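Local coordinates for MutT/nudix family protein (Enterococcus faecalis, PDB 2FML) that is of unknown function but joins a Nudix fold to a winged-helix domain like those of NrtR regulators, and may bind a nucleotide-like ligand and DNA, at residues F68-A73 and D142-H147; T41-L46 and F184-I189; E219-F224 and S238-A243. All blocks are in the same frame, centred on the assembly; numbering follows the deposited sequence.

Contact 1 (F68-A73 and D142-H147); sequences FRNSWA and DAKEVH
N70 and K144 bring the two backbones nearest, with their CA atoms 7.7 Å apart; the CA atoms of W72 and E145 follow at 8.8 Å. No hydrogen bond joins the segments directly. Strand 55-63 lies between them in the sheet: N70 and S71 bond to R63, and K144 to Q62. F68-S71 is a type II turn, closed by S71 N to F68 O at 3.2 Å. At its corner, N70 OD1 rests on the aliphatic part of K144, 3.4 Å from CD. This turn leads into strand 72-78, which runs on toward the Nudix box and helix 85-97. W72 has the largest share of the contact. Its CG lies beside the backbone N (chi1 -59°), and the far end of the indole extends to the other segment. E145 OE1 meets the ring at its edge, 3.2 Å from W72 CH2, while E145 CB packs 3.6 Å from the same carbon. H147 meets W72 rim to rim, the planes 41° apart, with ND1 3.4 Å from CH2. H162 stacks on H147, and F149 meets W72 edge-to-face. From within the turn, R69 NH2 hydrogen-bonds to the backbone O atoms of A18 and E15 of the second subunit.

Contact 2 (T41-L46 and F184-I189); sequences TVDMVL and FDHSEI. With GOL (glycerol), chain C.
D43 and H186 are joined through a glycerol, probably from the crystallisation liquor, and not by a bond of their own. Both carboxylate oxygens of D43 take a hydroxyl: O1 of the glycerol to D43 OD1 at 2.6 Å, and O2 to D43 OD2 at 2.5 Å. The ring of H186 is turned 71° from the carboxylate. Its NE2 donates to glycerol O2 at 3.0 Å, and this bond is almost straight (175°). D43 OD1 lies 3.3 Å from H186 CE1, but its angle to NE2 is too poor for a hydrogen bond. L74 N bonds to H186 ND1, so the ring is held at both nitrogens. T125 OG1 gives D43 OD2 a second partner. Glycerol C2 sits over the centre of one face of F184, 3.8 Å from CD2. R117 and D118 also hydrogen-bond to the glycerol. Further along the strand the contact is apolar: V45 CG2 meets I189 CG2 at 4.0 Å, and I189 CD1 reaches D43 CB. Helix 85-97 covers V42 and M44 on the other side of the strand. This is the alpha-beta-alpha sandwich of the Nudix fold, and the glycerol site is consistent with a ligand pocket where the sheet meets the N-terminal end of helix 186-200.

Contact 3 (E219-F224 and S238-A243); sequences EARKVF and SNFKKA
R221 NE is hydrogen-bonded to the backbone O of I235, and the aliphatic part of the same side chain lies against F240. The arginine chain bends at chi3 on its way to that carbonyl. Its CG stands over one face of the F240 ring in a CH-pi contact, 3.8 Å from the ring centroid and 16° off the normal. The guanidinium group itself is steeply tilted to that ring. F240 has its CG anti to the backbone N (chi1 -179°), which carries the ring across to helix 217-228. There its edge points at the face of F224. This is a T-shaped pair, with the planes at 86° and the centroids 5.2 Å apart; F240 CE1 comes 3.8 Å from F224 CD2. A220 CB touches the ring at CE2, 3.7 Å away. F240 thus meets A220, R221 and F224, and I217 of the same helix packs on it too. The axes of segments 219-224 and 238-243 come within 11.0 Å and are nearly perpendicular, consistent with the helical part of an NrtR-like winged-helix domain. M201 and M244 pack on F224. Helix 217-228 abuts the Nudix sheet as well: K222 and V223 touch Y49 of strand 39-50, and E219 forms a salt bridge with K51.

In the fold
Contacts 1 and 2 belong to one region of the Nudix fold. Their centres are about 13 Å apart, and strands 72-78 and 39-50 are neighbours in the same sheet. They touch directly: F68 packs on F184, and A73 on H186. Along the chain, contact 1 is nested inside the loop closed by contact 2. Contact 3 comes later, in the NrtR-like winged-helix part. Its centre lies about 29 Å from that of contact 2 and about 36 Å from that of contact 1, and it touches neither. Helix 186-200 of contact 2 is followed in the chain by helix 217-228 of contact 3. The glycerol site and the probable DNA-binding part are therefore separate but connected through consecutive helices.

Contact 1 (F68-A73 and D142-H147)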
ATOM      1  N   PHE A  68      -2.858  25.552   3.609  1.00 53.86           N
ATOM      2  CA  PHE A  68      -4.073  25.218   4.336  1.00 54.02           C
ATOM      3  C   PHE A  68      -4.019  25.573   5.767  1.00 55.16           C
ATOM      4  O   PHE A  68      -4.490  24.778   6.589  1.00 55.94           O
ATOM      5  CB  PHE A  68      -4.378  23.697   4.181  1.00 56.05           C
ATOM      6  CG  PHE A  68      -4.611  23.289   2.735  1.00 56.76           C
ATOM      7  CD1 PHE A  68      -5.833  23.599   2.091  1.00 62.43           C
ATOM      8  CD2 PHE A  68      -3.605  22.666   1.999  1.00 58.14           C
ATOM      9  CE1 PHE A  68      -6.056  23.235   0.733  1.00 60.91           C
ATOM     10  CE2 PHE A  68      -3.811  22.313   0.651  1.00 54.71           C
ATOM     11  CZ  PHE A  68      -5.034  22.588   0.030  1.00 58.73           C
ATOM     12  N   ARG A  69      -3.458  26.759   6.082  1.00 54.82           N
ATOM     13  CA  ARG A  69      -3.588  27.346   7.394  1.00 55.52           C
ATOM     14  C   ARG A  69      -5.039  27.363   7.889  1.00 55.09           C
ATOM     15  O   ARG A  69      -5.935  27.805   7.182  1.00 54.74           O
ATOM     16  CB  ARG A  69      -3.071  28.783   7.400  1.00 55.36           C
ATOM     17  CG  ARG A  69      -2.970  29.421   8.766  1.00 54.70           C
ATOM     18  CD  ARG A  69      -2.834  30.949   8.627  1.00 58.79           C
ATOM     19  NE  ARG A  69      -1.617  31.282   7.907  1.00 59.06           N
ATOM     20  CZ  ARG A  69      -1.350  32.419   7.252  1.00 56.25           C
ATOM     21  NH1 ARG A  69      -2.238  33.403   7.121  1.00 50.08           N
ATOM     22  NH2 ARG A  69      -0.154  32.524   6.664  1.00 53.68           N
ATOM     23  N   ASN A  70      -5.242  26.887   9.118  1.00 55.08           N
ATOM     24  CA  ASN A  70      -6.552  26.902   9.751  1.00 55.07           C
ATOM     25  C   ASN A  70      -7.544  25.846   9.255  1.00 54.11           C
ATOM     26  O   ASN A  70      -8.657  25.731   9.761  1.00 54.53           O
ATOM     27  CB  ASN A  70      -7.156  28.329   9.697  1.00 54.57           C
ATOM     28  CG  ASN A  70      -6.405  29.322  10.599  1.00 56.81           C
ATOM     29  OD1 ASN A  70      -5.675  28.935  11.506  1.00 55.34           O
ATOM     30  ND2 ASN A  70      -6.589  30.614  10.335  1.00 58.67           N
ATOM     31  N   SER A  71      -7.145  25.063   8.269  1.00 54.57           N
ATOM     32  CA  SER A  71      -7.961  23.964   7.819  1.00 54.90           C
ATOM     33  C   SER A  71      -7.723  22.784   8.790  1.00 55.06           C
ATOM     34  O   SER A  71      -6.664  22.685   9.377  1.00 54.99           O
ATOM     35  CB  SER A  71      -7.601  23.575   6.376  1.00 54.37           C
ATOM     36  OG  SER A  71      -7.964  24.584   5.458  1.00 58.45           O
ATOM     37  N   TRP A  72      -8.704  21.898   8.905  1.00 55.31           N
ATOM     38  CA  TRP A  72      -8.546  20.629   9.590  1.00 56.87           C
ATOM     39  C   TRP A  72      -7.917  19.602   8.649  1.00 56.22           C
ATOM     40  O   TRP A  72      -8.090  19.650   7.432  1.00 56.48           O
ATOM     41  CB  TRP A  72      -9.892  20.127  10.187  1.00 57.10           C
ATOM     42  CG  TRP A  72     -10.459  21.104  11.167  1.00 56.38           C
ATOM     43  CD1 TRP A  72     -11.329  22.137  10.882  1.00 56.64           C
ATOM     44  CD2 TRP A  72     -10.178  21.194  12.581  1.00 57.48           C
ATOM     45  NE1 TRP A  72     -11.601  22.848  12.023  1.00 56.49           N
ATOM     46  CE2 TRP A  72     -10.933  22.283  13.084  1.00 57.89           C
ATOM     47  CE3 TRP A  72      -9.377  20.455  13.474  1.00 56.01           C
ATOM     48  CZ2 TRP A  72     -10.895  22.664  14.442  1.00 59.00           C
ATOM     49  CZ3 TRP A  72      -9.356  20.825  14.821  1.00 57.43           C
ATOM     50  CH2 TRP A  72     -10.119  21.908  15.296  1.00 57.98           C
ATOM     51  N   ALA A  73      -7.154  18.692   9.235  1.00 54.88           N
ATOM     52  CA  ALA A  73      -6.255  17.891   8.468  1.00 55.21           C
ATOM     53  C   ALA A  73      -5.924  16.625   9.269  1.00 55.68           C
ATOM     54  O   ALA A  73      -6.040  16.635  10.475  1.00 56.70           O
ATOM     55  CB  ALA A  73      -4.961  18.706   8.171  1.00 53.77           C
ATOM     56  N   ASP A 142       2.816  22.934  15.534  1.00 64.41           N
ATOM     57  CA  ASP A 142       2.103  23.142  14.226  1.00 65.21           C
ATOM     58  C   ASP A 142       0.595  22.840  14.216  1.00 64.13           C
ATOM     59  O   ASP A 142      -0.069  22.942  13.183  1.00 64.16           O
ATOM     60  CB  ASP A 142       2.797  22.380  13.085  1.00 64.10           C
ATOM     61  CG  ASP A 142       4.275  22.769  12.934  1.00 68.27           C
ATOM     62  OD1 ASP A 142       4.642  23.969  13.134  1.00 68.55           O
ATOM     63  OD2 ASP A 142       5.077  21.863  12.605  1.00 73.80           O
ATOM     64  N   ALA A 143       0.056  22.505  15.377  1.00 63.13           N
ATOM     65  CA  ALA A 143      -1.325  22.164  15.475  1.00 62.63           C
ATOM     66  C   ALA A 143      -1.950  23.165  16.394  1.00 62.82           C
ATOM     67  O   ALA A 143      -1.510  23.300  17.550  1.00 63.81           O
ATOM     68  CB  ALA A 143      -1.469  20.758  16.018  1.00 62.42           C
ATOM     69  N   LYS A 144      -2.939  23.890  15.873  1.00 62.53           N
ATOM     70  CA  LYS A 144      -3.673  24.923  16.633  1.00 62.61           C
ATOM     71  C   LYS A 144      -4.688  24.250  17.546  1.00 61.63           C
ATOM     72  O   LYS A 144      -5.054  24.759  18.577  1.00 61.91           O
ATOM     73  CB  LYS A 144      -4.444  25.838  15.674  1.00 62.83           C
ATOM     74  CG  LYS A 144      -3.968  27.253  15.560  1.00 64.22           C
ATOM     75  CD  LYS A 144      -4.976  28.060  14.739  1.00 66.61           C
ATOM     76  CE  LYS A 144      -5.938  28.873  15.596  1.00 67.87           C
ATOM     77  NZ  LYS A 144      -6.511  30.005  14.791  1.00 67.63           N
ATOM     78  N   GLU A 145      -5.184  23.112  17.112  1.00 60.92           N
ATOM     79  CA  GLU A 145      -6.075  22.290  17.907  1.00 60.07           C
ATOM     80  C   GLU A 145      -5.894  20.868  17.437  1.00 58.80           C
ATOM     81  O   GLU A 145      -5.437  20.615  16.311  1.00 58.88           O
ATOM     82  CB  GLU A 145      -7.524  22.642  17.654  1.00 60.20           C
ATOM     83  CG  GLU A 145      -7.877  24.071  17.824  1.00 62.81           C
ATOM     84  CD  GLU A 145      -9.241  24.177  18.395  1.00 66.98           C
ATOM     85  OE1 GLU A 145     -10.210  24.190  17.589  1.00 68.63           O
ATOM     86  OE2 GLU A 145      -9.336  24.207  19.648  1.00 65.91           O
ATOM     87  N   VAL A 146      -6.252  19.955  18.318  1.00 57.02           N
ATOM     88  CA  VAL A 146      -6.189  18.527  18.053  1.00 56.60           C
ATOM     89  C   VAL A 146      -7.393  17.917  18.782  1.00 54.74           C
ATOM     90  O   VAL A 146      -7.605  18.155  19.958  1.00 52.28           O
ATOM     91  CB  VAL A 146      -4.792  17.851  18.440  1.00 56.36           C
ATOM     92  CG1 VAL A 146      -4.568  17.823  19.941  1.00 56.09           C
ATOM     93  CG2 VAL A 146      -4.737  16.439  17.873  1.00 57.49           C
ATOM     94  N   HIS A 147      -8.202  17.166  18.054  1.00 53.46           N
ATOM     95  CA  HIS A 147      -9.448  16.671  18.646  1.00 52.60           C
ATOM     96  C   HIS A 147      -9.767  15.347  18.043  1.00 52.79           C
ATOM     97  O   HIS A 147      -9.448  15.075  16.873  1.00 53.27           O
ATOM     98  CB  HIS A 147     -10.623  17.600  18.342  1.00 51.48           C
ATOM     99  CG  HIS A 147     -10.502  18.977  18.912  1.00 52.23           C
ATOM    100  ND1 HIS A 147     -10.507  20.117  18.122  1.00 53.61           N
ATOM    101  CD2 HIS A 147     -10.403  19.408  20.198  1.00 51.26           C
ATOM    102  CE1 HIS A 147     -10.416  21.185  18.904  1.00 52.53           C
ATOM    103  NE2 HIS A 147     -10.330  20.782  20.160  1.00 53.06           N
TER

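Contact 2 (T41-L46 and F184-I189)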
ATOM      1  N   THR A  41       6.100  12.587   2.514  1.00 51.48           N
ATOM      2  CA  THR A  41       5.433  12.793   3.774  1.00 52.15           C
ATOM      3  C   THR A  41       4.687  11.524   4.151  1.00 53.17           C
ATOM      4  O   THR A  41       4.679  10.524   3.387  1.00 51.17           O
ATOM      5  CB  THR A  41       4.401  13.979   3.729  1.00 54.51           C
ATOM      6  OG1 THR A  41       3.452  13.732   2.710  1.00 54.77           O
ATOM      7  CG2 THR A  41       5.027  15.320   3.458  1.00 50.29           C
ATOM      8  N   VAL A  42       4.172  11.549   5.393  1.00 53.44           N
ATOM      9  CA  VAL A  42       3.387  10.483   5.991  1.00 54.32           C
ATOM     10  C   VAL A  42       2.169  11.185   6.582  1.00 55.63           C
ATOM     11  O   VAL A  42       2.272  12.311   7.037  1.00 55.98           O
ATOM     12  CB  VAL A  42       4.170   9.688   7.143  1.00 53.42           C
ATOM     13  CG1 VAL A  42       5.199   8.792   6.560  1.00 48.61           C
ATOM     14  CG2 VAL A  42       4.813  10.649   8.170  1.00 54.60           C
ATOM     15  N   ASP A  43       1.043  10.500   6.610  1.00 56.23           N
ATOM     16  CA  ASP A  43      -0.142  10.996   7.260  1.00 57.23           C
ATOM     17  C   ASP A  43      -0.755   9.800   7.982  1.00 58.07           C
ATOM     18  O   ASP A  43      -0.641   8.615   7.527  1.00 58.06           O
ATOM     19  CB  ASP A  43      -1.146  11.529   6.206  1.00 57.83           C
ATOM     20  CG  ASP A  43      -0.798  12.945   5.743  1.00 60.80           C
ATOM     21  OD1 ASP A  43      -1.044  13.900   6.525  1.00 64.37           O
ATOM     22  OD2 ASP A  43      -0.239  13.106   4.617  1.00 60.14           O
HETATM   23  N   MSE A  44      -1.451  10.092   9.075  1.00 57.98           N
HETATM   24  CA  MSE A  44      -1.908   9.041   9.963  1.00 59.06           C
HETATM   25  C   MSE A  44      -3.386   9.145  10.210  1.00 58.16           C
HETATM   26  O   MSE A  44      -3.869  10.214  10.589  1.00 57.96           O
HETATM   27  CB  MSE A  44      -1.119   9.122  11.258  1.00 59.63           C
HETATM   28  CG  MSE A  44      -1.631   8.302  12.379  1.00 65.00           C
HETATM   29 SE   MSE A  44      -1.276   6.344  12.156  1.00 77.34          SE
HETATM   30  CE  MSE A  44      -2.936   5.934  11.893  1.00 77.65           C
ATOM     31  N   VAL A  45      -4.107   8.030   9.967  1.00 57.55           N
ATOM     32  CA  VAL A  45      -5.551   7.967  10.287  1.00 56.50           C
ATOM     33  C   VAL A  45      -5.719   7.175  11.568  1.00 56.85           C
ATOM     34  O   VAL A  45      -5.514   5.978  11.571  1.00 57.80           O
ATOM     35  CB  VAL A  45      -6.426   7.381   9.170  1.00 55.32           C
ATOM     36  CG1 VAL A  45      -7.907   7.371   9.631  1.00 57.65           C
ATOM     37  CG2 VAL A  45      -6.263   8.170   7.808  1.00 54.44           C
ATOM     38  N   LEU A  46      -6.024   7.879  12.660  1.00 57.50           N
ATOM     39  CA  LEU A  46      -6.234   7.289  13.978  1.00 57.29           C
ATOM     40  C   LEU A  46      -7.712   7.194  14.264  1.00 56.00           C
ATOM     41  O   LEU A  46      -8.406   8.191  14.276  1.00 54.17           O
ATOM     42  CB  LEU A  46      -5.557   8.126  15.090  1.00 58.02           C
ATOM     43  CG  LEU A  46      -4.042   8.269  15.048  1.00 60.43           C
ATOM     44  CD1 LEU A  46      -3.636   9.119  16.239  1.00 62.98           C
ATOM     45  CD2 LEU A  46      -3.416   6.902  15.192  1.00 62.07           C
ATOM     46  N   PHE A 184      -5.556  19.596   1.819  1.00 54.25           N
ATOM     47  CA  PHE A 184      -4.892  18.717   0.875  1.00 55.26           C
ATOM     48  C   PHE A 184      -5.911  17.784   0.220  1.00 55.76           C
ATOM     49  O   PHE A 184      -7.007  18.252  -0.132  1.00 55.46           O
ATOM     50  CB  PHE A 184      -3.734  17.946   1.525  1.00 54.32           C
ATOM     51  CG  PHE A 184      -2.690  18.840   2.193  1.00 54.67           C
ATOM     52  CD1 PHE A 184      -1.764  19.525   1.432  1.00 56.57           C
ATOM     53  CD2 PHE A 184      -2.632  18.953   3.590  1.00 53.53           C
ATOM     54  CE1 PHE A 184      -0.786  20.341   2.052  1.00 57.50           C
ATOM     55  CE2 PHE A 184      -1.701  19.718   4.211  1.00 56.14           C
ATOM     56  CZ  PHE A 184      -0.730  20.438   3.427  1.00 55.45           C
ATOM     57  N   ASP A 185      -5.550  16.497   0.104  1.00 55.15           N
ATOM     58  CA  ASP A 185      -6.400  15.426  -0.399  1.00 54.35           C
ATOM     59  C   ASP A 185      -6.768  14.506   0.773  1.00 53.54           C
ATOM     60  O   ASP A 185      -7.089  13.358   0.585  1.00 53.23           O
ATOM     61  CB  ASP A 185      -5.655  14.626  -1.497  1.00 54.64           C
ATOM     62  CG  ASP A 185      -4.347  13.985  -0.989  1.00 56.36           C
ATOM     63  OD1 ASP A 185      -3.876  14.345   0.112  1.00 55.57           O
ATOM     64  OD2 ASP A 185      -3.775  13.111  -1.687  1.00 57.27           O
ATOM     65  N   HIS A 186      -6.793  15.050   1.984  1.00 54.51           N
ATOM     66  CA  HIS A 186      -7.118  14.237   3.191  1.00 54.68           C
ATOM     67  C   HIS A 186      -8.520  13.646   3.231  1.00 54.61           C
ATOM     68  O   HIS A 186      -8.742  12.637   3.869  1.00 52.70           O
ATOM     69  CB  HIS A 186      -6.819  15.007   4.472  1.00 52.84           C
ATOM     70  CG  HIS A 186      -5.368  15.254   4.657  1.00 51.70           C
ATOM     71  ND1 HIS A 186      -4.843  15.777   5.821  1.00 51.49           N
ATOM     72  CD2 HIS A 186      -4.323  15.023   3.824  1.00 49.56           C
ATOM     73  CE1 HIS A 186      -3.531  15.858   5.695  1.00 53.78           C
ATOM     74  NE2 HIS A 186      -3.197  15.409   4.493  1.00 53.60           N
ATOM     75  N   SER A 187      -9.454  14.254   2.509  1.00 55.38           N
ATOM     76  CA  SER A 187     -10.776  13.627   2.369  1.00 57.16           C
ATOM     77  C   SER A 187     -10.690  12.266   1.639  1.00 57.36           C
ATOM     78  O   SER A 187     -11.369  11.276   2.045  1.00 57.28           O
ATOM     79  CB  SER A 187     -11.692  14.577   1.579  1.00 57.09           C
ATOM     80  OG  SER A 187     -11.408  14.271   0.257  1.00 62.87           O
ATOM     81  N   GLU A 188      -9.834  12.200   0.599  1.00 56.78           N
ATOM     82  CA  GLU A 188      -9.573  10.936  -0.081  1.00 58.18           C
ATOM     83  C   GLU A 188      -8.907   9.904   0.780  1.00 56.39           C
ATOM     84  O   GLU A 188      -9.061   8.741   0.549  1.00 57.25           O
ATOM     85  CB  GLU A 188      -8.673  11.084  -1.338  1.00 57.54           C
ATOM     86  CG  GLU A 188      -9.320  11.729  -2.525  1.00 63.61           C
ATOM     87  CD  GLU A 188      -8.261  12.229  -3.462  1.00 70.50           C
ATOM     88  OE1 GLU A 188      -7.455  11.365  -3.854  1.00 75.19           O
ATOM     89  OE2 GLU A 188      -8.195  13.472  -3.752  1.00 75.07           O
ATOM     90  N   ILE A 189      -8.007  10.363   1.626  1.00 56.24           N
ATOM     91  CA  ILE A 189      -7.316   9.509   2.540  1.00 53.89           C
ATOM     92  C   ILE A 189      -8.272   8.951   3.644  1.00 54.48           C
ATOM     93  O   ILE A 189      -8.196   7.771   3.980  1.00 54.73           O
ATOM     94  CB  ILE A 189      -6.081  10.220   3.204  1.00 53.05           C
ATOM     95  CG1 ILE A 189      -5.170  11.007   2.202  1.00 49.45           C
ATOM     96  CG2 ILE A 189      -5.366   9.221   4.098  1.00 48.23           C
ATOM     97  CD1 ILE A 189      -3.826  11.512   2.861  1.00 51.17           C
TER
HETATM   98  C1  GOL C 301       0.752  16.473   5.061  1.00 45.23           C
HETATM   99  O1  GOL C 301      -0.263  16.367   6.095  1.00 49.72           O
HETATM  100  C2  GOL C 301       0.222  16.457   3.604  1.00 39.68           C
HETATM  101  O2  GOL C 301      -0.497  15.250   3.278  1.00 40.06           O
HETATM  102  C3  GOL C 301       1.489  16.483   2.756  1.00 39.15           C
HETATM  103  O3  GOL C 301       1.315  16.681   1.361  1.00 40.51           O

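Contact 3 (E219-F224 and S238-A243)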
ATOM      1  N   GLU A 219     -20.701  -6.002  21.487  1.00 63.65           N
ATOM      2  CA  GLU A 219     -19.762  -4.897  21.199  1.00 63.91           C
ATOM      3  C   GLU A 219     -19.200  -4.999  19.767  1.00 64.14           C
ATOM      4  O   GLU A 219     -19.147  -4.010  19.038  1.00 64.65           O
ATOM      5  CB  GLU A 219     -18.624  -4.821  22.237  1.00 63.69           C
ATOM      6  CG  GLU A 219     -19.070  -4.484  23.693  1.00 63.57           C
ATOM      7  CD  GLU A 219     -17.991  -4.792  24.769  1.00 63.57           C
ATOM      8  OE1 GLU A 219     -17.026  -5.533  24.470  1.00 63.10           O
ATOM      9  OE2 GLU A 219     -18.094  -4.269  25.905  1.00 59.74           O
ATOM     10  N   ALA A 220     -18.782  -6.197  19.368  1.00 64.08           N
ATOM     11  CA  ALA A 220     -18.230  -6.405  18.038  1.00 63.15           C
ATOM     12  C   ALA A 220     -19.272  -6.095  16.985  1.00 63.32           C
ATOM     13  O   ALA A 220     -18.965  -5.452  16.001  1.00 62.63           O
ATOM     14  CB  ALA A 220     -17.710  -7.847  17.877  1.00 63.19           C
ATOM     15  N   ARG A 221     -20.501  -6.587  17.167  1.00 63.36           N
ATOM     16  CA  ARG A 221     -21.604  -6.181  16.287  1.00 63.69           C
ATOM     17  C   ARG A 221     -21.789  -4.643  16.188  1.00 63.98           C
ATOM     18  O   ARG A 221     -22.010  -4.132  15.088  1.00 64.16           O
ATOM     19  CB  ARG A 221     -22.903  -6.875  16.675  1.00 63.33           C
ATOM     20  CG  ARG A 221     -22.924  -8.357  16.305  1.00 63.65           C
ATOM     21  CD  ARG A 221     -23.931  -9.176  17.171  1.00 64.35           C
ATOM     22  NE  ARG A 221     -25.281  -8.701  16.928  1.00 63.86           N
ATOM     23  CZ  ARG A 221     -26.117  -8.265  17.862  1.00 64.51           C
ATOM     24  NH1 ARG A 221     -25.775  -8.287  19.143  1.00 64.43           N
ATOM     25  NH2 ARG A 221     -27.315  -7.821  17.504  1.00 64.02           N
ATOM     26  N   LYS A 222     -21.695  -3.929  17.320  1.00 64.08           N
ATOM     27  CA  LYS A 222     -21.890  -2.446  17.394  1.00 63.47           C
ATOM     28  C   LYS A 222     -20.808  -1.665  16.653  1.00 63.70           C
ATOM     29  O   LYS A 222     -21.076  -0.628  16.063  1.00 64.15           O
ATOM     30  CB  LYS A 222     -21.974  -1.981  18.858  1.00 63.17           C
ATOM     31  CG  LYS A 222     -23.267  -2.466  19.636  1.00 63.67           C
ATOM     32  CD  LYS A 222     -23.600  -1.535  20.819  1.00 63.80           C
ATOM     33  CE  LYS A 222     -24.774  -1.998  21.673  1.00 65.00           C
ATOM     34  NZ  LYS A 222     -25.090  -0.940  22.718  1.00 64.82           N
ATOM     35  N   VAL A 223     -19.576  -2.179  16.686  1.00 62.71           N
ATOM     36  CA  VAL A 223     -18.486  -1.637  15.914  1.00 61.50           C
ATOM     37  C   VAL A 223     -18.726  -1.901  14.419  1.00 62.32           C
ATOM     38  O   VAL A 223     -18.736  -0.970  13.621  1.00 62.78           O
ATOM     39  CB  VAL A 223     -17.142  -2.191  16.375  1.00 60.42           C
ATOM     40  CG1 VAL A 223     -16.064  -1.806  15.371  1.00 60.56           C
ATOM     41  CG2 VAL A 223     -16.821  -1.678  17.761  1.00 58.18           C
ATOM     42  N   PHE A 224     -18.942  -3.156  14.049  1.00 62.47           N
ATOM     43  CA  PHE A 224     -19.314  -3.491  12.694  1.00 63.78           C
ATOM     44  C   PHE A 224     -20.490  -2.665  12.131  1.00 63.71           C
ATOM     45  O   PHE A 224     -20.454  -2.262  10.980  1.00 64.39           O
ATOM     46  CB  PHE A 224     -19.655  -4.970  12.602  1.00 63.94           C
ATOM     47  CG  PHE A 224     -18.504  -5.831  12.195  1.00 65.82           C
ATOM     48  CD1 PHE A 224     -17.333  -5.880  12.975  1.00 66.66           C
ATOM     49  CD2 PHE A 224     -18.584  -6.608  11.023  1.00 66.78           C
ATOM     50  CE1 PHE A 224     -16.255  -6.682  12.595  1.00 66.74           C
ATOM     51  CE2 PHE A 224     -17.521  -7.423  10.640  1.00 67.44           C
ATOM     52  CZ  PHE A 224     -16.349  -7.460  11.436  1.00 66.98           C
ATOM     53  N   SER A 238     -26.406 -14.691  16.400  1.00 71.90           N
ATOM     54  CA  SER A 238     -26.120 -16.114  16.177  1.00 72.18           C
ATOM     55  C   SER A 238     -25.350 -16.398  14.868  1.00 72.39           C
ATOM     56  O   SER A 238     -24.484 -17.320  14.826  1.00 73.25           O
ATOM     57  CB  SER A 238     -27.450 -16.896  16.239  1.00 72.27           C
ATOM     58  OG  SER A 238     -27.369 -18.183  15.581  1.00 72.99           O
ATOM     59  N   ASN A 239     -25.676 -15.614  13.809  1.00 71.85           N
ATOM     60  CA  ASN A 239     -24.993 -15.727  12.529  1.00 71.35           C
ATOM     61  C   ASN A 239     -23.608 -15.081  12.563  1.00 71.10           C
ATOM     62  O   ASN A 239     -22.682 -15.554  11.896  1.00 70.97           O
ATOM     63  CB  ASN A 239     -25.838 -15.077  11.428  1.00 71.78           C
ATOM     64  CG  ASN A 239     -26.900 -16.011  10.868  1.00 72.56           C
ATOM     65  OD1 ASN A 239     -26.621 -16.843  10.006  1.00 74.37           O
ATOM     66  ND2 ASN A 239     -28.129 -15.860  11.338  1.00 74.56           N
ATOM     67  N   PHE A 240     -23.498 -13.976  13.312  1.00 70.46           N
ATOM     68  CA  PHE A 240     -22.243 -13.236  13.493  1.00 69.49           C
ATOM     69  C   PHE A 240     -21.285 -14.039  14.384  1.00 69.42           C
ATOM     70  O   PHE A 240     -20.094 -14.197  14.054  1.00 68.89           O
ATOM     71  CB  PHE A 240     -22.521 -11.841  14.084  1.00 68.98           C
ATOM     72  CG  PHE A 240     -21.287 -10.991  14.281  1.00 68.40           C
ATOM     73  CD1 PHE A 240     -20.900 -10.069  13.320  1.00 65.39           C
ATOM     74  CD2 PHE A 240     -20.520 -11.106  15.446  1.00 67.94           C
ATOM     75  CE1 PHE A 240     -19.764  -9.266  13.514  1.00 66.43           C
ATOM     76  CE2 PHE A 240     -19.382 -10.328  15.648  1.00 65.76           C
ATOM     77  CZ  PHE A 240     -19.004  -9.397  14.668  1.00 66.64           C
ATOM     78  N   LYS A 241     -21.810 -14.564  15.497  1.00 69.54           N
ATOM     79  CA  LYS A 241     -21.019 -15.423  16.398  1.00 69.63           C
ATOM     80  C   LYS A 241     -20.312 -16.561  15.647  1.00 69.74           C
ATOM     81  O   LYS A 241     -19.012 -16.839  15.915  1.00 70.17           O
ATOM     82  CB  LYS A 241     -21.882 -15.997  17.524  1.00 69.38           C
ATOM     83  CG  LYS A 241     -21.085 -16.388  18.752  1.00 68.93           C
ATOM     84  CD  LYS A 241     -21.883 -17.322  19.654  1.00 67.21           C
ATOM     85  CE  LYS A 241     -21.264 -17.365  21.040  1.00 66.21           C
ATOM     86  NZ  LYS A 241     -21.960 -18.362  21.892  1.00 64.13           N
ATOM     87  N   LYS A 242     -21.140 -17.171  14.665  1.00 69.68           N
ATOM     88  CA  LYS A 242     -20.593 -18.336  13.944  1.00 69.62           C
ATOM     89  C   LYS A 242     -19.565 -17.971  12.868  1.00 69.02           C
ATOM     90  O   LYS A 242     -18.510 -18.613  12.759  1.00 68.15           O
ATOM     91  CB  LYS A 242     -21.719 -19.203  13.365  1.00 69.42           C
ATOM     92  CG  LYS A 242     -22.011 -20.456  14.190  1.00 71.35           C
ATOM     93  CD  LYS A 242     -21.165 -21.641  13.692  1.00 72.92           C
ATOM     94  CE  LYS A 242     -19.775 -21.691  14.337  1.00 73.42           C
ATOM     95  NZ  LYS A 242     -19.637 -22.924  15.173  1.00 71.79           N
ATOM     96  N   ALA A 243     -19.883 -16.935  12.091  1.00 69.11           N
ATOM     97  CA  ALA A 243     -19.031 -16.465  11.010  1.00 69.22           C
ATOM     98  C   ALA A 243     -17.679 -15.884  11.467  1.00 69.38           C
ATOM     99  O   ALA A 243     -16.705 -15.928  10.719  1.00 69.35           O
ATOM    100  CB  ALA A 243     -19.782 -15.452  10.154  1.00 69.57           C
TER